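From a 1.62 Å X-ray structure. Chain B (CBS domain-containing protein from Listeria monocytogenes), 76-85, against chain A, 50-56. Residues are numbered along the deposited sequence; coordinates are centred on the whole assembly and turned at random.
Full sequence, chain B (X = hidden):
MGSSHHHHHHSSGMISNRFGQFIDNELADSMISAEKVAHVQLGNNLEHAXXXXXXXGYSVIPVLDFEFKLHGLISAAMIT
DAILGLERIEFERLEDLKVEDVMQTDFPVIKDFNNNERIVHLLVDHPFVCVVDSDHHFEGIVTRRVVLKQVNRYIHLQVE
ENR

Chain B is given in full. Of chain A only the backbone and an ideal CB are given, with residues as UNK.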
# COMPACT_ATOMS: atom_id res chain seq x y z
N ALA B 76 -4.26 -0.05 -8.31
CA ALA B 76 -5.71 -0.04 -8.51
C ALA B 76 -6.29 1.36 -8.34
O ALA B 76 -7.27 1.71 -9.02
CB ALA B 76 -6.39 -1.02 -7.55
N ALA B 77 -5.71 2.18 -7.46
CA ALA B 77 -6.25 3.52 -7.26
C ALA B 77 -6.04 4.39 -8.50
O ALA B 77 -6.93 5.17 -8.87
CB ALA B 77 -5.62 4.17 -6.03
N MET B 78 -4.87 4.28 -9.14
CA MET B 78 -4.65 4.99 -10.40
C MET B 78 -5.65 4.55 -11.46
O MET B 78 -6.17 5.37 -12.22
CB MET B 78 -3.22 4.73 -10.90
CG MET B 78 -2.12 5.17 -9.97
SD MET B 78 -0.55 4.73 -10.69
CE MET B 78 0.48 4.75 -9.22
N ILE B 79 -5.91 3.24 -11.52
CA ILE B 79 -6.82 2.71 -12.53
C ILE B 79 -8.24 3.20 -12.28
O ILE B 79 -8.94 3.62 -13.20
CB ILE B 79 -6.73 1.17 -12.54
CG1 ILE B 79 -5.40 0.72 -13.13
CG2 ILE B 79 -7.92 0.55 -13.27
CD1 ILE B 79 -5.14 -0.76 -12.93
N THR B 80 -8.68 3.14 -11.02
CA THR B 80 -10.06 3.49 -10.72
C THR B 80 -10.28 5.00 -10.80
O THR B 80 -11.35 5.44 -11.24
CB THR B 80 -10.45 2.94 -9.35
OG1 THR B 80 -10.19 1.53 -9.34
CG2 THR B 80 -11.92 3.19 -9.08
N ASP B 81 -9.29 5.80 -10.40
CA ASP B 81 -9.40 7.24 -10.57
C ASP B 81 -9.61 7.60 -12.03
O ASP B 81 -10.36 8.53 -12.34
CB ASP B 81 -8.16 7.93 -10.03
CG ASP B 81 -8.08 9.39 -10.45
OD1 ASP B 81 -8.76 10.21 -9.81
OD2 ASP B 81 -7.36 9.70 -11.43
N ALA B 82 -8.97 6.87 -12.94
CA ALA B 82 -9.07 7.20 -14.35
C ALA B 82 -10.47 6.98 -14.91
O ALA B 82 -10.81 7.58 -15.94
CB ALA B 82 -8.05 6.39 -15.16
N ILE B 83 -11.28 6.14 -14.28
CA ILE B 83 -12.61 5.82 -14.78
C ILE B 83 -13.71 6.37 -13.87
O ILE B 83 -14.87 5.99 -14.01
CB ILE B 83 -12.79 4.31 -14.99
CG1 ILE B 83 -12.60 3.55 -13.68
CG2 ILE B 83 -11.83 3.80 -16.06
CD1 ILE B 83 -13.18 2.13 -13.71
N LEU B 84 -13.36 7.25 -12.93
CA LEU B 84 -14.36 7.91 -12.10
C LEU B 84 -15.10 8.95 -12.93
O LEU B 84 -14.52 9.96 -13.33
CB LEU B 84 -13.70 8.57 -10.89
CG LEU B 84 -13.33 7.69 -9.70
CD1 LEU B 84 -13.24 8.53 -8.43
CD2 LEU B 84 -14.34 6.58 -9.53
N GLY B 85 -16.39 8.71 -13.20
CA GLY B 85 -17.22 9.71 -13.83
C GLY B 85 -17.82 10.68 -12.83
O GLY B 85 -17.62 10.57 -11.62
N UNK A 50 -15.02 1.12 -2.88
CA UNK A 50 -14.03 1.34 -3.93
C UNK A 50 -13.82 2.83 -4.16
O UNK A 50 -12.69 3.29 -4.38
CB UNK A 50 -14.46 0.66 -5.23
N UNK A 51 -14.90 3.61 -4.11
CA UNK A 51 -14.79 5.05 -4.26
C UNK A 51 -13.97 5.66 -3.14
O UNK A 51 -13.05 6.44 -3.38
CB UNK A 51 -16.18 5.69 -4.30
N UNK A 52 -14.28 5.29 -1.89
CA UNK A 52 -13.53 5.82 -0.75
C UNK A 52 -12.06 5.46 -0.88
O UNK A 52 -11.17 6.30 -0.70
CB UNK A 52 -14.09 5.29 0.57
N UNK A 53 -11.77 4.19 -1.17
CA UNK A 53 -10.38 3.76 -1.31
C UNK A 53 -9.66 4.54 -2.40
O UNK A 53 -8.50 4.91 -2.24
CB UNK A 53 -10.32 2.26 -1.61
N UNK A 54 -10.33 4.79 -3.51
CA UNK A 54 -9.67 5.44 -4.64
C UNK A 54 -9.29 6.88 -4.32
O UNK A 54 -8.22 7.35 -4.72
CB UNK A 54 -10.58 5.40 -5.87
N UNK A 55 -10.14 7.59 -3.58
CA UNK A 55 -9.92 9.01 -3.31
C UNK A 55 -9.04 9.28 -2.10
O UNK A 55 -8.45 10.36 -2.01
CB UNK A 55 -11.27 9.71 -3.11
N UNK A 56 -8.92 8.33 -1.16
CA UNK A 56 -8.41 8.63 0.17
C UNK A 56 -6.88 8.58 0.29
O UNK A 56 -6.35 9.13 1.27
CB UNK A 56 -9.02 7.65 1.17

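Two helices cross steeply here, their axes 8.8 Å apart at closest approach and their N-to-C directions 108° apart, so few positions of chain A can reach chain B.

Position 50 has helical angles and a CB directed sideways, its ideal position 5.3 Å from Thr80(B) CG2. Chain B offers only a methyl at the margin, so many apolar residues would fit. It is Leu50(A), whose CG comes no nearer than 4.8 Å, to Thr80(B) CG2.

Position 51 also points sideways, with nothing of chain B within 5.5 Å of its ideal CB. A short side chain would miss the contact; a longer apolar one could bend toward Leu84(B). The residue is Leu51(A), with chi1 t and chi2 p, and its CD1 lies 3.9 Å from Leu84(B) CD1, an apolar touch between two leucine methyls.

Position 52 is out of reach and leaves the choice free as far as chain B is concerned; it is Val52(A). Position 53 points sideways with no neighbour near its ideal CB, so chain B sets little limit on the side chain; Leu53(A) comes no closer than 6.7 Å, from its CB to Ala77(B) CB.

Position 54 is where the helices meet. The CA of position 54 is 4.7 Å from Ala77(B) CA. Its CB points toward chain B, the ideal CB being 4.1 Å from Thr80(B) CG2 and 4.7 Å from both Asp81(B) N and Ala77(B) O. That N and O are already paired in a helical hydrogen bond, so the surface asks for packing more than for a polar partner. Alanine, serine, valine or threonine are plausible at such close backbone spacing. Thr54(A) takes the place with chi1 m. Its CG2 rests on the backbone, 3.6 Å from Ala77(B) O and 3.4 Å from Asp81(B) N, while OG1 sits 3.2 Å from Thr80(B) CG2. The hydroxyl is satisfied within its own helix, OG1 donating to Leu50(A) O at 2.7 Å. Thr80(B) does likewise, its OG1 donating to Ala76(B) O at 2.9 Å, so each threonine can present a methyl across the contact.

Position 55 points sideways with an empty neighbourhood around its ideal CB, but the carboxylate of Asp81(B) and the methyls of Leu84(B) lie farther out. A long side chain, apolar along its stem and positive at its tip, suits both. Lys55(A) places CE 3.7 Å from Leu84(B) CD1 and NZ 4.1 Å from Asp81(B) OD1, too far for a salt bridge but favourable in charge.

Position 56 is out of reach, so chain B leaves the choice open; Cys56(A) makes no contact with this stretch.

Chain A, residues 50-56: LLVLTKC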
# COMPACT_ATOMS: atom_id res chain seq x y z
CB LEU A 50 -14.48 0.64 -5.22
CG LEU A 50 -13.48 -0.14 -6.05
CD1 LEU A 50 -12.57 -1.04 -5.21
CD2 LEU A 50 -14.24 -0.95 -7.09
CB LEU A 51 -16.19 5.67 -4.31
CG LEU A 51 -16.32 7.19 -4.28
CD1 LEU A 51 -15.76 7.79 -5.55
CD2 LEU A 51 -17.78 7.57 -4.09
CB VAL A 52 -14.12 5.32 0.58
CG1 VAL A 52 -13.22 5.75 1.73
CG2 VAL A 52 -15.53 5.83 0.76
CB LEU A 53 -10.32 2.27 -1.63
CG LEU A 53 -10.43 1.33 -0.44
CD1 LEU A 53 -10.92 -0.01 -0.95
CD2 LEU A 53 -9.09 1.19 0.29
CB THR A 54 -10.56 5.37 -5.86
OG1 THR A 54 -10.80 3.99 -6.19
CG2 THR A 54 -9.90 6.06 -7.06
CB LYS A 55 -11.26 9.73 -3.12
CG LYS A 55 -12.09 9.87 -4.39
CD LYS A 55 -11.30 10.55 -5.49
CE LYS A 55 -12.19 11.45 -6.34
NZ LYS A 55 -11.39 12.17 -7.37
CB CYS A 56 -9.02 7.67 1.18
SG CYS A 56 -8.34 6.00 1.13
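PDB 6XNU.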